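Ribulose bisphosphate carboxylase (Pyrococcus horikoshii, PDB 2D69) probably adds CO2 and water to ribulose 1,5-bisphosphate, yielding two molecules of 3-phosphoglycerate in an archaeal AMP degradation pathway. Local coordinates at residues Ala238-Ala242 with Asp270-Ala274; Ile143-Met147 with Gly246-Met250. All blocks are in the same frame, centred on the assembly; numbering follows the deposited sequence.

Interaction 1 (Ala238-Ala242 with Asp270-Ala274); sequences AEMVA and DLGLA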
loop_
_atom_site.group_PDB
_atom_site.type_symbol
_atom_site.label_atom_id
_atom_site.label_comp_id
_atom_site.label_asym_id
_atom_site.label_seq_id
_atom_site.Cartn_x
_atom_site.Cartn_y
_atom_site.Cartn_z
ATOM N N ALA A 238 8.596 -8.022 18.495
ATOM C CA ALA A 238 7.415 -8.892 18.733
ATOM C C ALA A 238 7.027 -9.610 17.469
ATOM O O ALA A 238 6.829 -10.847 17.470
ATOM C CB ALA A 238 6.235 -8.086 19.337
ATOM N N GLU A 239 7.027 -8.902 16.337
ATOM C CA GLU A 239 6.685 -9.582 15.063
ATOM C C GLU A 239 7.693 -10.662 14.703
ATOM O O GLU A 239 7.343 -11.793 14.209
ATOM C CB GLU A 239 6.604 -8.539 13.904
ATOM C CG GLU A 239 5.442 -7.553 14.027
ATOM C CD GLU A 239 5.446 -6.432 12.972
ATOM O OE1 GLU A 239 6.505 -6.135 12.398
ATOM O OE2 GLU A 239 4.390 -5.836 12.718
ATOM N N MET A 240 8.961 -10.397 14.955
ATOM C CA MET A 240 10.006 -11.419 14.712
ATOM C C MET A 240 9.852 -12.661 15.590
ATOM O O MET A 240 10.007 -13.794 15.120
ATOM C CB MET A 240 11.408 -10.865 14.870
ATOM C CG MET A 240 11.817 -9.786 13.864
ATOM S SD MET A 240 13.285 -8.999 14.652
ATOM C CE MET A 240 13.451 -7.427 13.689
ATOM N N VAL A 241 9.463 -12.446 16.845
ATOM C CA VAL A 241 9.259 -13.556 17.772
ATOM C C VAL A 241 8.105 -14.430 17.252
ATOM O O VAL A 241 8.281 -15.641 17.042
ATOM C CB VAL A 241 9.037 -13.002 19.245
ATOM C CG1 VAL A 241 8.600 -14.175 20.204
ATOM C CG2 VAL A 241 10.310 -12.381 19.759
ATOM N N ALA A 242 6.958 -13.822 16.939
ATOM C CA ALA A 242 5.738 -14.545 16.478
ATOM C C ALA A 242 6.050 -15.301 15.195
ATOM O O ALA A 242 5.666 -16.469 15.000
ATOM C CB ALA A 242 4.610 -13.583 16.244
ATOM N N ASP A 270 -2.775 -9.172 18.144
ATOM C CA ASP A 270 -2.746 -9.602 16.751
ATOM C C ASP A 270 -1.815 -10.777 16.483
ATOM O O ASP A 270 -2.012 -11.498 15.531
ATOM C CB ASP A 270 -2.367 -8.436 15.829
ATOM C CG ASP A 270 -3.489 -7.440 15.660
ATOM O OD1 ASP A 270 -4.669 -7.812 15.919
ATOM O OD2 ASP A 270 -3.243 -6.275 15.273
ATOM N N LEU A 271 -0.792 -10.949 17.304
ATOM C CA LEU A 271 0.245 -11.935 17.024
ATOM C C LEU A 271 0.175 -13.198 17.884
ATOM O O LEU A 271 0.994 -14.070 17.734
ATOM C CB LEU A 271 1.611 -11.286 17.196
ATOM C CG LEU A 271 1.954 -10.076 16.326
ATOM C CD1 LEU A 271 3.239 -9.499 16.745
ATOM C CD2 LEU A 271 2.044 -10.484 14.852
ATOM N N GLY A 272 -0.789 -13.298 18.789
ATOM C CA GLY A 272 -0.857 -14.439 19.699
ATOM C C GLY A 272 0.252 -14.586 20.742
ATOM O O GLY A 272 0.700 -15.687 21.036
ATOM N N LEU A 273 0.724 -13.460 21.280
ATOM C CA LEU A 273 1.820 -13.461 22.214
ATOM C C LEU A 273 1.339 -13.158 23.649
ATOM O O LEU A 273 0.631 -12.159 23.852
ATOM C CB LEU A 273 2.803 -12.360 21.773
ATOM C CG LEU A 273 3.480 -12.543 20.409
ATOM C CD1 LEU A 273 4.244 -11.293 20.023
ATOM C CD2 LEU A 273 4.440 -13.738 20.449
ATOM N N ALA A 274 1.750 -13.990 24.621
ATOM C CA ALA A 274 1.617 -13.654 26.053
ATOM C C ALA A 274 2.705 -12.650 26.433
ATOM O O ALA A 274 3.797 -12.688 25.869
ATOM C CB ALA A 274 1.736 -14.851 26.868
#
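A242 and L271 bring the two backbones closest, their CA atoms 6.1 Å apart, where the helix carrying 238-242 passes the end of helix 258-271; there G272, with a phi of 67°, leaves the helical conformation and turns the chain toward strand 274-278. No hydrogen bond crosses, and two leucines on either side of G272 do most of the work. L271 points at the helix, its CB against A242 CB at 3.9 Å. Its CG stands anti to its own carbonyl carbon (chi1 -60°), which carries CD1 on to the backbone of the preceding turn, 3.8 Å from E239 CA; the aliphatic start of E239 is at the border of this patch. L273 splits its branches: CD1 rests 3.8 Å from A238 CB, while CD2 reaches V241 CG1 at 4.2 Å and, equally far, A242 CB. The small A238 and A242, one turn apart on the helix, thus let both leucines come near its backbone. Behind the contact, A238 also meets M264 of helix 258-271, V241 and L273 share V249 of strand 248-252, and V241 and M240 touch helix 199-217, so the patch joins neighbouring outer helices to the barrel wall.

Interaction 2 (Ile143-Met147 with Gly246-Met250); sequences IREFM and GQYVM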
loop_
_atom_site.group_PDB
_atom_site.type_symbol
_atom_site.label_atom_id
_atom_site.label_comp_id
_atom_site.label_asym_id
_atom_site.label_seq_id
_atom_site.Cartn_x
_atom_site.Cartn_y
_atom_site.Cartn_z
ATOM N N ILE A 143 -1.901 -19.771 29.305
ATOM C CA ILE A 143 -0.513 -20.179 29.355
ATOM C C ILE A 143 -0.453 -21.619 29.710
ATOM O O ILE A 143 0.278 -22.386 29.080
ATOM C CB ILE A 143 0.280 -19.308 30.348
ATOM C CG1 ILE A 143 0.547 -17.917 29.730
ATOM C CG2 ILE A 143 1.623 -19.971 30.771
ATOM C CD1 ILE A 143 0.821 -16.864 30.753
ATOM N N ARG A 144 -1.230 -22.042 30.697
ATOM C CA ARG A 144 -1.174 -23.471 31.052
ATOM C C ARG A 144 -1.516 -24.330 29.874
ATOM O O ARG A 144 -0.929 -25.411 29.690
ATOM C CB ARG A 144 -2.099 -23.799 32.219
ATOM C CG ARG A 144 -1.582 -23.372 33.591
ATOM C CD ARG A 144 -2.325 -24.044 34.756
ATOM N NE ARG A 144 -1.727 -23.703 36.024
ATOM C CZ ARG A 144 -0.591 -24.180 36.484
ATOM N NH1 ARG A 144 0.121 -25.066 35.806
ATOM N NH2 ARG A 144 -0.140 -23.766 37.634
ATOM N N GLU A 145 -2.486 -23.873 29.080
ATOM C CA GLU A 145 -2.909 -24.612 27.884
ATOM C C GLU A 145 -1.816 -24.727 26.803
ATOM O O GLU A 145 -1.549 -25.834 26.279
ATOM C CB GLU A 145 -4.156 -23.988 27.297
ATOM C CG GLU A 145 -4.653 -24.623 26.012
ATOM C CD GLU A 145 -5.906 -23.943 25.434
ATOM O OE1 GLU A 145 -5.938 -22.683 25.279
ATOM O OE2 GLU A 145 -6.846 -24.683 25.081
ATOM N N PHE A 146 -1.152 -23.631 26.473
ATOM C CA PHE A 146 -0.150 -23.683 25.387
ATOM C C PHE A 146 1.172 -24.249 25.854
ATOM O O PHE A 146 1.950 -24.755 25.051
ATOM C CB PHE A 146 -0.065 -22.336 24.583
ATOM C CG PHE A 146 0.665 -21.213 25.239
ATOM C CD1 PHE A 146 0.013 -19.984 25.443
ATOM C CD2 PHE A 146 2.003 -21.319 25.556
ATOM C CE1 PHE A 146 0.686 -18.885 26.002
ATOM C CE2 PHE A 146 2.690 -20.251 26.143
ATOM C CZ PHE A 146 2.028 -19.015 26.366
ATOM N N MET A 147 1.405 -24.236 27.166
ATOM C CA MET A 147 2.633 -24.823 27.718
ATOM C C MET A 147 2.431 -26.318 28.006
ATOM O O MET A 147 3.390 -27.065 28.224
ATOM C CB MET A 147 3.019 -24.094 28.988
ATOM C CG MET A 147 3.599 -22.664 28.803
ATOM S SD MET A 147 4.990 -22.645 27.663
ATOM C CE MET A 147 6.266 -23.668 28.500
ATOM N N GLY A 246 7.318 -18.125 18.402
ATOM C CA GLY A 246 7.239 -17.836 19.821
ATOM C C GLY A 246 5.858 -17.452 20.274
ATOM O O GLY A 246 5.078 -16.856 19.506
ATOM N N GLN A 247 5.548 -17.750 21.534
ATOM C CA GLN A 247 4.279 -17.341 22.129
ATOM C C GLN A 247 4.396 -16.407 23.300
ATOM O O GLN A 247 3.389 -16.128 23.940
ATOM C CB GLN A 247 3.409 -18.555 22.514
ATOM C CG GLN A 247 3.126 -19.484 21.333
ATOM C CD GLN A 247 2.187 -20.697 21.622
ATOM O OE1 GLN A 247 2.673 -21.786 21.956
ATOM N NE2 GLN A 247 0.868 -20.524 21.402
ATOM N N TYR A 248 5.601 -15.922 23.599
ATOM C CA TYR A 248 5.845 -14.974 24.694
ATOM C C TYR A 248 6.813 -13.843 24.313
ATOM O O TYR A 248 7.765 -14.043 23.595
ATOM C CB TYR A 248 6.541 -15.720 25.838
ATOM C CG TYR A 248 5.791 -16.403 26.980
ATOM C CD1 TYR A 248 5.844 -17.818 27.143
ATOM C CD2 TYR A 248 5.194 -15.683 27.962
ATOM C CE1 TYR A 248 5.321 -18.426 28.275
ATOM C CE2 TYR A 248 4.620 -16.294 29.073
ATOM C CZ TYR A 248 4.698 -17.665 29.228
ATOM O OH TYR A 248 4.177 -18.226 30.350
ATOM N N VAL A 249 6.550 -12.644 24.810
ATOM C CA VAL A 249 7.543 -11.581 24.867
ATOM C C VAL A 249 7.584 -11.054 26.276
ATOM O O VAL A 249 6.568 -11.060 26.993
ATOM C CB VAL A 249 7.230 -10.450 23.845
ATOM C CG1 VAL A 249 7.218 -11.014 22.469
ATOM C CG2 VAL A 249 5.863 -9.799 24.094
ATOM N N MET A 250 8.755 -10.527 26.649
ATOM C CA MET A 250 8.991 -9.919 27.911
ATOM C C MET A 250 9.152 -8.419 27.673
ATOM O O MET A 250 9.831 -7.988 26.732
ATOM C CB MET A 250 10.270 -10.473 28.533
ATOM C CG MET A 250 10.913 -9.525 29.613
ATOM S SD MET A 250 12.296 -10.402 30.398
ATOM C CE MET A 250 13.231 -9.048 30.813
HETATM O O HOH W 1 2.197 -24.473 22.310
#
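F146, Y248 and Q247 carry this contact, in which helix 139-147 packs at the N-terminal end of the barrel strands of a TIM (alpha/beta) barrel. The F146 ring presents its edge to the face of Y248 in an offset edge-to-face pair, planes at 80° and centroids 5.5 Å apart; CE2 comes to 3.8 Å from Y248 CE1. With CG lodged between the backbone N and the carbonyl carbon (chi1 77°), the ring folds back over its own helix, one face covered by I143 CA. Q247 covers the opposite face: its CB makes a CH-pi contact 4.2 Å from the F146 ring centroid, and its amide lies over the CG end of the ring, tilted 36° to it. Replacing F146 by an alanine would probably open a gap between I143 and Q247 and leave the Y248 face without its edge-on partner. I143 crosses Y248 at about a right angle, with CG2 pressed tightly, 3.1 Å from Y248 OH; that hydroxyl is hydrogen-bonded to Q309. M147 SD sits at the edge of the Y248 ring, 4.3 Å from CE1. One water donates to both F146 O and Q247 OE1, at 2.8 Å each, tying the helix backbone to the amide.

Overall arrangement
The two contacts have centres about 10 Å apart, interaction 1 in the outer helical layer and interaction 2 at the N-terminal end of the barrel strands. Their segments alternate along the chain: 143-147, 238-242, 246-250, 270-274. Helix 231-244 leads directly into strand 248-252; segments 246-250 and 270-274 run into the neighbouring parallel strands 248-252 and 274-278, whose pairing joins the contacts: A274 N to Q247 O (2.8 Å) and V249 N to A274 O (2.9 Å) are probable hydrogen bonds. L273 and V241 also pack against the backbone of G246 and Y248. Outer helices, wall and helix 139-147 are therefore continuous packing in the catalytic domain; Y248 lies about 9 Å, side chain to side chain, from K186, predicted to bind magnesium through a carbamate.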